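Long-range contact in CBS domain-containing protein (PDB 6XNU), which binds the second messenger c-di-AMP, probably through its CBS domains, and controls (p)ppGpp and c-di-AMP homeostasis in Listeria monocytogenes: residues 36-42 against 58-64. Numbering follows the deposited sequence.
Sequences KVAHVQL and YSVIPVL
Strands 40-41 and 60-64 are the two parallel strands of a beta-alpha-beta unit connected through helix 46-56, and Val-40 sits at the centre of their pairing. Three backbone bonds fix the register. Val-40 N donates to Pro-62 O at 3.1 Å. Leu-64 N reaches Val-40 O at 2.9 Å, with a nearly straight N-H...O angle of 172°. Leu-42 N in turn bonds Leu-64 O at 2.9 Å. Val-40 therefore pairs with Val-63 and Gln-41 with Leu-64, in parallel bridges. On the Val-40 and Val-63 face, Val-40 CG2 meets Val-63 CG2 at 3.6 Å, while Val-40 CG1 touches Ile-61 CD1 at 3.9 Å; Val-99 of helix 99-102 packs against both valines. This parallel crossover is a core element of the CBS fold, with strand 70-75 antiparallel on the far side of 60-64. On the other face Leu-64 lays CD1 almost centrally over the His-39 ring, 3.7 Å from its centroid and 11° off the normal, a CH-pi contact. The imidazole reaches this place because its CG stands between backbone N and carbonyl carbon (chi1 69°). Before strand 40-41 the bonding gives way to apolar contact: Val-37 CG1 abuts Pro-62 CD at 3.8 Å, and Ala-38 O, buried without a polar partner, lies 3.4 Å from Pro-62 CD. Beyond them, the edge of the Tyr-58 ring faces Lys-36 O.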
ATOM      1  N   LYS A  36      -8.723   4.638  14.538  1.00 22.62           N
ATOM      2  CA  LYS A  36      -8.372   3.349  13.948  1.00 22.85           C
ATOM      3  C   LYS A  36      -7.220   3.455  12.959  1.00 26.74           C
ATOM      4  O   LYS A  36      -6.809   2.432  12.393  1.00 28.58           O
ATOM      5  CB  LYS A  36      -9.593   2.739  13.242  1.00 24.29           C
ATOM      6  CG  LYS A  36     -10.775   2.467  14.151  1.00 26.84           C
ATOM      7  CD  LYS A  36     -12.025   2.141  13.336  1.00 36.04           C
ATOM      8  CE  LYS A  36     -13.144   1.636  14.222  1.00 37.82           C
ATOM      9  NZ  LYS A  36     -14.459   1.690  13.521  1.00 46.33           N
ATOM     10  N   VAL A  37      -6.706   4.661  12.723  1.00 23.61           N
ATOM     11  CA  VAL A  37      -5.610   4.904  11.791  1.00 22.39           C
ATOM     12  C   VAL A  37      -4.388   5.282  12.617  1.00 28.02           C
ATOM     13  O   VAL A  37      -4.427   6.256  13.376  1.00 25.84           O
ATOM     14  CB  VAL A  37      -5.952   6.019  10.786  1.00 24.12           C
ATOM     15  CG1 VAL A  37      -4.823   6.169   9.768  1.00 28.76           C
ATOM     16  CG2 VAL A  37      -7.307   5.761  10.084  1.00 27.03           C
ATOM     17  N   ALA A  38      -3.314   4.510  12.499  1.00 25.31           N
ATOM     18  CA  ALA A  38      -2.093   4.887  13.193  1.00 24.27           C
ATOM     19  C   ALA A  38      -1.538   6.179  12.607  1.00 25.67           C
ATOM     20  O   ALA A  38      -1.755   6.500  11.432  1.00 26.23           O
ATOM     21  CB  ALA A  38      -1.052   3.776  13.095  1.00 31.20           C
ATOM     22  N   HIS A  39      -0.846   6.945  13.451  1.00 27.35           N
ATOM     23  CA  HIS A  39      -0.202   8.171  13.007  1.00 24.66           C
ATOM     24  C   HIS A  39       1.119   8.338  13.741  1.00 26.36           C
ATOM     25  O   HIS A  39       1.395   7.660  14.732  1.00 28.27           O
ATOM     26  CB  HIS A  39      -1.094   9.410  13.230  1.00 28.16           C
ATOM     27  CG  HIS A  39      -1.297   9.772  14.671  1.00 27.88           C
ATOM     28  ND1 HIS A  39      -2.423   9.406  15.379  1.00 31.41           N
ATOM     29  CD2 HIS A  39      -0.531  10.486  15.531  1.00 28.69           C
ATOM     30  CE1 HIS A  39      -2.338   9.876  16.613  1.00 31.70           C
ATOM     31  NE2 HIS A  39      -1.200  10.536  16.732  1.00 29.12           N
ATOM     32  N   VAL A  40       1.938   9.256  13.235  1.00 24.25           N
ATOM     33  CA  VAL A  40       3.104   9.737  13.958  1.00 25.66           C
ATOM     34  C   VAL A  40       2.942  11.242  14.150  1.00 25.80           C
ATOM     35  O   VAL A  40       2.045  11.872  13.581  1.00 26.90           O
ATOM     36  CB  VAL A  40       4.423   9.406  13.233  1.00 28.84           C
ATOM     37  CG1 VAL A  40       4.689   7.917  13.304  1.00 30.61           C
ATOM     38  CG2 VAL A  40       4.353   9.859  11.788  1.00 27.50           C
ATOM     39  N   GLN A  41       3.819  11.812  14.972  1.00 28.13           N
ATOM     40  CA  GLN A  41       3.768  13.223  15.329  1.00 27.23           C
ATOM     41  C   GLN A  41       5.009  13.939  14.813  1.00 29.47           C
ATOM     42  O   GLN A  41       6.092  13.350  14.749  1.00 29.38           O
ATOM     43  CB  GLN A  41       3.691  13.415  16.853  1.00 33.89           C
ATOM     44  CG  GLN A  41       2.527  12.732  17.543  1.00 37.13           C
ATOM     45  CD  GLN A  41       2.757  12.603  19.037  1.00 45.13           C
ATOM     46  OE1 GLN A  41       1.814  12.566  19.827  1.00 49.10           O
ATOM     47  NE2 GLN A  41       4.025  12.539  19.434  1.00 51.00           N
ATOM     48  N   LEU A  42       4.855  15.221  14.460  1.00 28.61           N
ATOM     49  CA  LEU A  42       6.031  16.039  14.178  1.00 32.98           C
ATOM     50  C   LEU A  42       7.044  15.892  15.306  1.00 31.42           C
ATOM     51  O   LEU A  42       6.687  15.892  16.489  1.00 34.76           O
ATOM     52  CB  LEU A  42       5.653  17.515  14.018  1.00 32.68           C
ATOM     53  CG  LEU A  42       4.700  17.892  12.892  1.00 29.81           C
ATOM     54  CD1 LEU A  42       4.257  19.349  13.022  1.00 30.41           C
ATOM     55  CD2 LEU A  42       5.334  17.643  11.530  1.00 29.88           C
ATOM     56  N   TYR A  58      -1.064  -0.226   7.736  1.00 34.63           N
ATOM     57  CA  TYR A  58      -1.157   0.739   6.650  1.00 33.23           C
ATOM     58  C   TYR A  58       0.237   0.998   6.094  1.00 32.28           C
ATOM     59  O   TYR A  58       1.189   1.156   6.860  1.00 33.51           O
ATOM     60  CB  TYR A  58      -1.765   2.061   7.139  1.00 32.87           C
ATOM     61  CG  TYR A  58      -3.230   1.955   7.480  1.00 38.40           C
ATOM     62  CD1 TYR A  58      -4.191   2.003   6.483  1.00 37.30           C
ATOM     63  CD2 TYR A  58      -3.649   1.801   8.798  1.00 39.33           C
ATOM     64  CE1 TYR A  58      -5.539   1.903   6.782  1.00 43.31           C
ATOM     65  CE2 TYR A  58      -5.005   1.707   9.110  1.00 43.56           C
ATOM     66  CZ  TYR A  58      -5.938   1.755   8.092  1.00 43.00           C
ATOM     67  OH  TYR A  58      -7.290   1.657   8.366  1.00 49.20           O
ATOM     68  N   SER A  59       0.354   1.071   4.764  1.00 29.14           N
ATOM     69  CA  SER A  59       1.656   1.356   4.165  1.00 25.73           C
ATOM     70  C   SER A  59       2.001   2.844   4.173  1.00 27.82           C
ATOM     71  O   SER A  59       3.179   3.198   4.050  1.00 26.02           O
ATOM     72  CB  SER A  59       1.717   0.807   2.737  1.00 33.17           C
ATOM     73  OG  SER A  59       0.954   1.584   1.847  1.00 37.93           O
ATOM     74  N   VAL A  60       1.006   3.713   4.305  1.00 27.75           N
ATOM     75  CA  VAL A  60       1.194   5.156   4.425  1.00 26.06           C
ATOM     76  C   VAL A  60       0.352   5.618   5.601  1.00 25.18           C
ATOM     77  O   VAL A  60      -0.814   5.226   5.710  1.00 25.52           O
ATOM     78  CB  VAL A  60       0.771   5.900   3.143  1.00 28.09           C
ATOM     79  CG1 VAL A  60       0.917   7.406   3.321  1.00 26.71           C
ATOM     80  CG2 VAL A  60       1.570   5.424   1.938  1.00 25.43           C
ATOM     81  N   ILE A  61       0.931   6.447   6.474  1.00 24.51           N
ATOM     82  CA  ILE A  61       0.195   6.931   7.645  1.00 24.50           C
ATOM     83  C   ILE A  61       0.295   8.443   7.749  1.00 24.93           C
ATOM     84  O   ILE A  61       1.253   9.050   7.247  1.00 24.47           O
ATOM     85  CB  ILE A  61       0.680   6.275   8.950  1.00 25.64           C
ATOM     86  CG1 ILE A  61       2.163   6.570   9.212  1.00 23.21           C
ATOM     87  CG2 ILE A  61       0.397   4.772   8.942  1.00 26.42           C
ATOM     88  CD1 ILE A  61       2.701   5.991  10.528  1.00 27.25           C
ATOM     89  N   PRO A  62      -0.667   9.084   8.396  1.00 23.56           N
ATOM     90  CA  PRO A  62      -0.617  10.540   8.548  1.00 22.30           C
ATOM     91  C   PRO A  62       0.406  10.970   9.584  1.00 25.38           C
ATOM     92  O   PRO A  62       0.732  10.240  10.526  1.00 24.73           O
ATOM     93  CB  PRO A  62      -2.041  10.895   8.994  1.00 24.77           C
ATOM     94  CG  PRO A  62      -2.594   9.629   9.571  1.00 27.73           C
ATOM     95  CD  PRO A  62      -1.982   8.524   8.753  1.00 23.08           C
ATOM     96  N   VAL A  63       0.912  12.183   9.390  1.00 24.10           N
ATOM     97  CA  VAL A  63       1.764  12.855  10.360  1.00 23.55           C
ATOM     98  C   VAL A  63       0.966  14.029  10.911  1.00 23.11           C
ATOM     99  O   VAL A  63       0.511  14.882  10.143  1.00 24.04           O
ATOM    100  CB  VAL A  63       3.081  13.330   9.731  1.00 26.48           C
ATOM    101  CG1 VAL A  63       3.952  13.969  10.778  1.00 25.55           C
ATOM    102  CG2 VAL A  63       3.814  12.173   9.067  1.00 27.52           C
ATOM    103  N   LEU A  64       0.771  14.048  12.227  1.00 23.84           N
ATOM    104  CA  LEU A  64      -0.028  15.053  12.912  1.00 23.59           C
ATOM    105  C   LEU A  64       0.855  15.925  13.791  1.00 26.20           C
ATOM    106  O   LEU A  64       1.989  15.565  14.116  1.00 26.04           O
ATOM    107  CB  LEU A  64      -1.103  14.396  13.783  1.00 25.10           C
ATOM    108  CG  LEU A  64      -1.990  13.355  13.096  1.00 24.77           C
ATOM    109  CD1 LEU A  64      -3.071  12.894  14.075  1.00 26.45           C
ATOM    110  CD2 LEU A  64      -2.580  13.923  11.825  1.00 23.29           C
TER